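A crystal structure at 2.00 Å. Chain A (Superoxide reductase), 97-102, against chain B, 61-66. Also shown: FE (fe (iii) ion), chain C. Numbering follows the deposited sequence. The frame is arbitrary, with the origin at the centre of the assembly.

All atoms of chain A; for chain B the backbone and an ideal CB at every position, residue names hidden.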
# COMPACT_ATOMS: atom_id res chain seq x y z
N ALA A 97 8.54 9.95 5.73
CA ALA A 97 7.43 9.61 6.62
C ALA A 97 6.28 10.58 6.42
O ALA A 97 6.51 11.78 6.30
CB ALA A 97 7.90 9.62 8.08
N TYR A 98 5.06 10.05 6.38
CA TYR A 98 3.86 10.87 6.20
C TYR A 98 3.00 10.85 7.45
O TYR A 98 2.51 9.79 7.86
CB TYR A 98 3.03 10.40 5.00
CG TYR A 98 1.57 10.83 5.08
CD1 TYR A 98 1.21 12.16 4.92
CD2 TYR A 98 0.56 9.90 5.34
CE1 TYR A 98 -0.11 12.58 5.02
CE2 TYR A 98 -0.78 10.31 5.43
CZ TYR A 98 -1.10 11.65 5.28
OH TYR A 98 -2.41 12.09 5.37
N CYS A 99 2.80 12.01 8.06
CA CYS A 99 1.90 12.15 9.19
C CYS A 99 0.64 12.87 8.74
O CYS A 99 0.73 13.87 8.02
CB CYS A 99 2.57 12.91 10.33
SG CYS A 99 1.41 13.50 11.59
N ASN A 100 -0.52 12.37 9.14
CA ASN A 100 -1.76 12.95 8.64
C ASN A 100 -1.89 14.41 9.06
O ASN A 100 -2.34 15.25 8.29
CB ASN A 100 -2.98 12.16 9.11
CG ASN A 100 -3.21 12.27 10.61
OD1 ASN A 100 -2.28 12.08 11.40
ND2 ASN A 100 -4.43 12.58 11.01
N LEU A 101 -1.46 14.73 10.27
CA LEU A 101 -1.62 16.10 10.75
C LEU A 101 -0.50 16.99 10.26
O LEU A 101 -0.72 18.17 10.00
CB LEU A 101 -1.69 16.13 12.28
CG LEU A 101 -2.93 15.49 12.91
CD1 LEU A 101 -2.89 15.60 14.42
CD2 LEU A 101 -4.21 16.12 12.35
N HIS A 102 0.70 16.44 10.10
CA HIS A 102 1.88 17.29 9.94
C HIS A 102 2.66 17.11 8.65
O HIS A 102 3.75 17.67 8.51
CB HIS A 102 2.80 17.07 11.14
CG HIS A 102 2.15 17.42 12.44
ND1 HIS A 102 2.19 16.60 13.54
CD2 HIS A 102 1.43 18.51 12.80
CE1 HIS A 102 1.51 17.16 14.53
NE2 HIS A 102 1.04 18.32 14.11
N UNK B 61 -5.44 23.95 6.51
CA UNK B 61 -4.56 23.87 5.34
C UNK B 61 -3.68 22.62 5.31
O UNK B 61 -2.52 22.67 4.91
CB UNK B 61 -3.67 25.11 5.29
N UNK B 62 -4.24 21.50 5.74
CA UNK B 62 -3.49 20.25 5.78
C UNK B 62 -3.58 19.55 4.44
O UNK B 62 -4.62 19.59 3.79
CB UNK B 62 -4.01 19.34 6.89
N UNK B 63 -2.49 18.92 4.01
CA UNK B 63 -2.51 18.08 2.81
C UNK B 63 -2.73 16.62 3.23
O UNK B 63 -1.78 15.90 3.53
CB UNK B 63 -1.21 18.23 2.01
N UNK B 64 -3.99 16.21 3.26
CA UNK B 64 -4.37 14.95 3.87
C UNK B 64 -4.51 13.82 2.84
O UNK B 64 -5.32 13.92 1.92
CB UNK B 64 -5.68 15.13 4.63
N UNK B 65 -3.73 12.75 2.97
CA UNK B 65 -3.82 11.66 2.02
C UNK B 65 -5.10 10.88 2.26
O UNK B 65 -5.34 10.39 3.36
CB UNK B 65 -2.60 10.74 2.12
N UNK B 66 -5.92 10.80 1.23
CA UNK B 66 -7.19 10.11 1.35
C UNK B 66 -7.01 8.63 1.09
O UNK B 66 -7.69 7.80 1.70
CB UNK B 66 -8.22 10.70 0.39
FE FE C . 2.47 14.27 13.57

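Chain A meets this segment of chain B with the ring of Tyr98(A), directed by its CB toward the other chain, and with the turn that begins at Asn100(A). Behind that turn lies the iron, held by Cys99(A) SG at 2.4 Å and His102(A) ND1 at 2.3 Å together with atoms elsewhere in the structure.

Position 61 lies beyond the reach of chain A, with no atom of the other stretch within 5.5 Å of its ideal CB. Its phi/psi of 53/38 falls in the left-handed region, which glycine enters freely and which asparagine and aspartate tolerate better than most residues with a CB. The residue is Asn61(B), whose OD1 is hydrogen-bonded elsewhere in the structure.

Position 62 points its CA-to-CB bond toward chain A, where the ideal CB is 4.6 Å from Asn100(A) O and 4.7 Å from Leu101(A) O. Backbone carbonyls lie nearby. A small or medium side chain would fit, whether a short aliphatic one or a hydroxyl able to donate to a carbonyl; the extended backbone, at -87/142, also accepts a beta-branched residue comfortably. It is Val62(B), with chi1 in the t well. Its CG1 packs 3.2 Å from Asn100(A) O and 4.0 Å from Leu101(A) O, so the contact rests on close packing of a methyl against the turn.

Position 63 turns its CB sideways, with no atom of the other stretch within 5.5 Å of the ideal CB, so many residues could serve, including beta-branched ones suited to a strand. It is Thr63(B), and here the backbone does the work. Thr63(B) O lies at the edge of the Tyr98(A) ring, 4.0 Å from Tyr98(A) CE1. Water 1 O lies 2.8 Å from Thr63(B) O and 2.9 Å from Asn100(A) O, well placed to donate to either, and sits between the two backbones.

Position 64 likewise points sideways, but its ideal CB is 4.5 Å from Tyr98(A) OH and 5.0 Å from Asn100(A) O. A flexible side chain of moderate length, such as leucine or methionine, could bring its end against the hydroxyl and the nearby Asn100(A) side chain. Leu64(B), with chi1 t and chi2 p, does so: CD1 comes within 3.6 Å of Tyr98(A) OH and 3.8 Å of Asn100(A) CB.

At position 65 the CB points toward chain A, and its ideal position is only 3.5 Å from Tyr98(A) OH. The backbone N of position 65 donates a hydrogen bond to Tyr98(A) OH at 2.8 Å, with an angle of 155°, so the side chain need not supply a polar partner, and with the CB already close to the hydroxyl, the place suits a side chain that is unbranched at CB and can lead its end clear of it; several would do. Glu65(B) packs its CB 3.6 Å from Tyr98(A) OH, and its carboxylate is hydrogen-bonded elsewhere in the structure. Water 2 O adds a second link, 2.8 Å from Glu65(B) O and 2.5 Å from Tyr98(A) OH.

Position 66 points away, so chain A sets no requirement. It is Leu66(B), which makes no contact with this stretch.

Chain B (61-66) NVTLEL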
# COMPACT_ATOMS: atom_id res chain seq x y z
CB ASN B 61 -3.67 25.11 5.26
CG ASN B 61 -3.01 25.24 3.91
OD1 ASN B 61 -3.65 25.10 2.88
ND2 ASN B 61 -1.70 25.46 3.92
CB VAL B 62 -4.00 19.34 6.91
CG1 VAL B 62 -3.26 18.00 6.94
CG2 VAL B 62 -3.89 20.06 8.26
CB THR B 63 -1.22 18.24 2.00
OG1 THR B 63 -1.08 19.60 1.59
CG2 THR B 63 -1.25 17.35 0.77
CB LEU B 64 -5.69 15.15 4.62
CG LEU B 64 -6.30 14.01 5.43
CD1 LEU B 64 -5.41 13.64 6.62
CD2 LEU B 64 -7.70 14.41 5.89
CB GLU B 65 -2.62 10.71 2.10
CG GLU B 65 -2.62 9.71 0.94
CD GLU B 65 -1.47 8.73 1.00
OE1 GLU B 65 -0.34 9.10 0.64
OE2 GLU B 65 -1.70 7.58 1.41
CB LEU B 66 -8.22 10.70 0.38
CG LEU B 66 -8.31 12.23 0.45
CD1 LEU B 66 -9.29 12.72 -0.58
CD2 LEU B 66 -8.71 12.68 1.85
O HOH W 1 -0.60 15.93 6.04
O HOH W 2 -3.92 10.12 5.77
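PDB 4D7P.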